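Uncharacterized protein AF_1514 (Archaeoglobus fulgidus DSM 4304, PDB 3C0F) is of unknown function but adopts a hot dog fold and belongs to a family of domains with no assigned role. Local coordinates at residues V15-A20 with F77-R82. Numbering follows the deposited sequence.
Sequences VSLEEA and FEFYFR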
loop_
_atom_site.group_PDB
_atom_site.type_symbol
_atom_site.label_atom_id
_atom_site.label_comp_id
_atom_site.label_asym_id
_atom_site.label_seq_id
_atom_site.Cartn_x
_atom_site.Cartn_y
_atom_site.Cartn_z
ATOM N N VAL A 15 -11.652 1.729 -10.289
ATOM C CA VAL A 15 -12.280 2.302 -9.100
ATOM C C VAL A 15 -12.786 3.722 -9.337
ATOM O O VAL A 15 -12.177 4.498 -10.081
ATOM C CB VAL A 15 -11.339 2.282 -7.855
ATOM C CG1 VAL A 15 -11.083 0.851 -7.392
ATOM C CG2 VAL A 15 -10.023 3.021 -8.130
ATOM N N SER A 16 -13.907 4.043 -8.699
ATOM C CA SER A 16 -14.435 5.400 -8.674
ATOM C C SER A 16 -13.736 6.184 -7.571
ATOM O O SER A 16 -13.004 5.606 -6.761
ATOM C CB SER A 16 -15.940 5.374 -8.412
ATOM O OG SER A 16 -16.204 4.954 -7.082
ATOM N N LEU A 17 -13.964 7.494 -7.534
ATOM C CA LEU A 17 -13.408 8.332 -6.475
ATOM C C LEU A 17 -13.868 7.863 -5.089
ATOM O O LEU A 17 -13.051 7.742 -4.174
ATOM C CB LEU A 17 -13.761 9.808 -6.703
ATOM C CG LEU A 17 -13.514 10.828 -5.581
ATOM C CD1 LEU A 17 -12.053 10.865 -5.118
ATOM C CD2 LEU A 17 -13.976 12.209 -6.025
ATOM N N GLU A 18 -15.166 7.586 -4.956
ATOM C CA GLU A 18 -15.752 7.124 -3.693
ATOM C C GLU A 18 -15.142 5.791 -3.246
ATOM O O GLU A 18 -14.771 5.631 -2.082
ATOM C CB GLU A 18 -17.276 7.004 -3.812
ATOM C CG GLU A 18 -17.975 6.512 -2.541
ATOM C CD GLU A 18 -19.495 6.546 -2.629
ATOM O OE1 GLU A 18 -20.045 6.650 -3.747
ATOM O OE2 GLU A 18 -20.146 6.462 -1.566
ATOM N N GLU A 19 -15.042 4.848 -4.181
ATOM C CA GLU A 19 -14.452 3.539 -3.908
ATOM C C GLU A 19 -12.989 3.648 -3.480
ATOM O O GLU A 19 -12.577 3.002 -2.511
ATOM C CB GLU A 19 -14.587 2.624 -5.126
ATOM C CG GLU A 19 -16.002 2.106 -5.348
ATOM C CD GLU A 19 -16.179 1.393 -6.679
ATOM O OE1 GLU A 19 -15.345 1.585 -7.592
ATOM O OE2 GLU A 19 -17.167 0.642 -6.810
ATOM N N ALA A 20 -12.221 4.468 -4.199
ATOM C CA ALA A 20 -10.807 4.682 -3.898
ATOM C C ALA A 20 -10.609 5.338 -2.531
ATOM O O ALA A 20 -9.698 4.961 -1.784
ATOM C CB ALA A 20 -10.145 5.515 -4.991
ATOM N N PHE A 77 -5.749 7.619 -8.134
ATOM C CA PHE A 77 -6.026 8.603 -7.080
ATOM C C PHE A 77 -4.904 8.667 -6.047
ATOM O O PHE A 77 -4.325 7.642 -5.691
ATOM C CB PHE A 77 -7.353 8.285 -6.379
ATOM C CG PHE A 77 -8.545 8.294 -7.293
ATOM C CD1 PHE A 77 -9.226 9.481 -7.557
ATOM C CD2 PHE A 77 -8.991 7.114 -7.889
ATOM C CE1 PHE A 77 -10.334 9.498 -8.408
ATOM C CE2 PHE A 77 -10.100 7.118 -8.743
ATOM C CZ PHE A 77 -10.769 8.312 -9.005
ATOM N N GLU A 78 -4.596 9.876 -5.580
ATOM C CA GLU A 78 -3.670 10.056 -4.459
ATOM C C GLU A 78 -4.391 10.779 -3.334
ATOM O O GLU A 78 -5.050 11.798 -3.560
ATOM C CB GLU A 78 -2.406 10.828 -4.859
ATOM C CG GLU A 78 -1.649 10.254 -6.052
ATOM C CD GLU A 78 -2.071 10.898 -7.355
ATOM O OE1 GLU A 78 -2.145 12.144 -7.400
ATOM O OE2 GLU A 78 -2.327 10.165 -8.335
ATOM N N PHE A 79 -4.264 10.233 -2.129
ATOM C CA PHE A 79 -4.907 10.785 -0.943
ATOM C C PHE A 79 -3.844 11.174 0.072
ATOM O O PHE A 79 -2.964 10.379 0.388
ATOM C CB PHE A 79 -5.850 9.752 -0.319
ATOM C CG PHE A 79 -6.972 9.331 -1.224
ATOM C CD1 PHE A 79 -8.177 10.019 -1.216
ATOM C CD2 PHE A 79 -6.824 8.241 -2.082
ATOM C CE1 PHE A 79 -9.226 9.635 -2.056
ATOM C CE2 PHE A 79 -7.867 7.849 -2.927
ATOM C CZ PHE A 79 -9.065 8.550 -2.916
ATOM N N TYR A 80 -3.935 12.397 0.581
ATOM C CA TYR A 80 -2.977 12.884 1.566
ATOM C C TYR A 80 -3.651 13.032 2.927
ATOM O O TYR A 80 -4.596 13.817 3.081
ATOM C CB TYR A 80 -2.351 14.201 1.096
ATOM C CG TYR A 80 -1.523 14.050 -0.162
ATOM C CD1 TYR A 80 -0.150 13.816 -0.091
ATOM C CD2 TYR A 80 -2.116 14.121 -1.425
ATOM C CE1 TYR A 80 0.615 13.664 -1.248
ATOM C CE2 TYR A 80 -1.362 13.971 -2.586
ATOM C CZ TYR A 80 0.000 13.740 -2.488
ATOM O OH TYR A 80 0.747 13.591 -3.633
ATOM N N PHE A 81 -3.159 12.263 3.899
ATOM C CA PHE A 81 -3.711 12.220 5.253
ATOM C C PHE A 81 -2.767 12.825 6.288
ATOM O O PHE A 81 -1.544 12.689 6.176
ATOM C CB PHE A 81 -3.938 10.767 5.690
ATOM C CG PHE A 81 -5.056 10.060 4.979
ATOM C CD1 PHE A 81 -6.354 10.095 5.486
ATOM C CD2 PHE A 81 -4.804 9.308 3.835
ATOM C CE1 PHE A 81 -7.393 9.415 4.839
ATOM C CE2 PHE A 81 -5.834 8.627 3.182
ATOM C CZ PHE A 81 -7.131 8.677 3.689
ATOM N N ARG A 82 -3.348 13.475 7.296
ATOM C CA ARG A 82 -2.685 13.657 8.585
ATOM C C ARG A 82 -3.224 12.584 9.533
ATOM O O ARG A 82 -4.386 12.630 9.946
ATOM C CB ARG A 82 -2.910 15.065 9.155
ATOM C CG ARG A 82 -2.228 15.304 10.521
ATOM C CD ARG A 82 -2.415 16.730 11.045
ATOM N NE ARG A 82 -3.805 17.018 11.406
ATOM C CZ ARG A 82 -4.600 17.867 10.754
ATOM N NH1 ARG A 82 -4.153 18.542 9.702
ATOM N NH2 ARG A 82 -5.847 18.052 11.165
#
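The ring of F77 reaches to the first turn of helix 17-23 and overlaps the backbone of L17, whose CA lies 4.1 Å from the ring centroid in an off-centre CH-pi contact, 30° off the ring normal. The L17 and F77 side chains cross at about a right angle. L17 CB sits 3.8 Å from F77 CE1, while L17 CD1 lies beside CE1 and CD1 of the same ring. V15 O meets F77 CE2 at 3.6 Å in the ring plane, and A20 CB is 3.5 Å from F77 CD2. A20 CB touches both rings, with F79 CZ 3.8 Å away; F79 also brings CE2 and CZ against the A20 carbonyl. No hydrogen bond joins the two segments. The helix start is fixed from its own side by a capping box: E19 N donates to S16 OG, and S16 N returns a bond to E19 OE1 (3.1 Å), met on the anti side of the carboxylate. In this hot dog fold, F77 and F79 point from one face of inner strand 77-84 to the short helix 17-23, whereas E78 and Y80 turn to the other face, where Y80 touches helix 58-65. An alanine at F77 would probably open a gap beside the helix start, with L17 and A20 CB losing the ring they pack on. F79 also touches A24, farther along the chain, and A20 rests on V74 of strand 73-74.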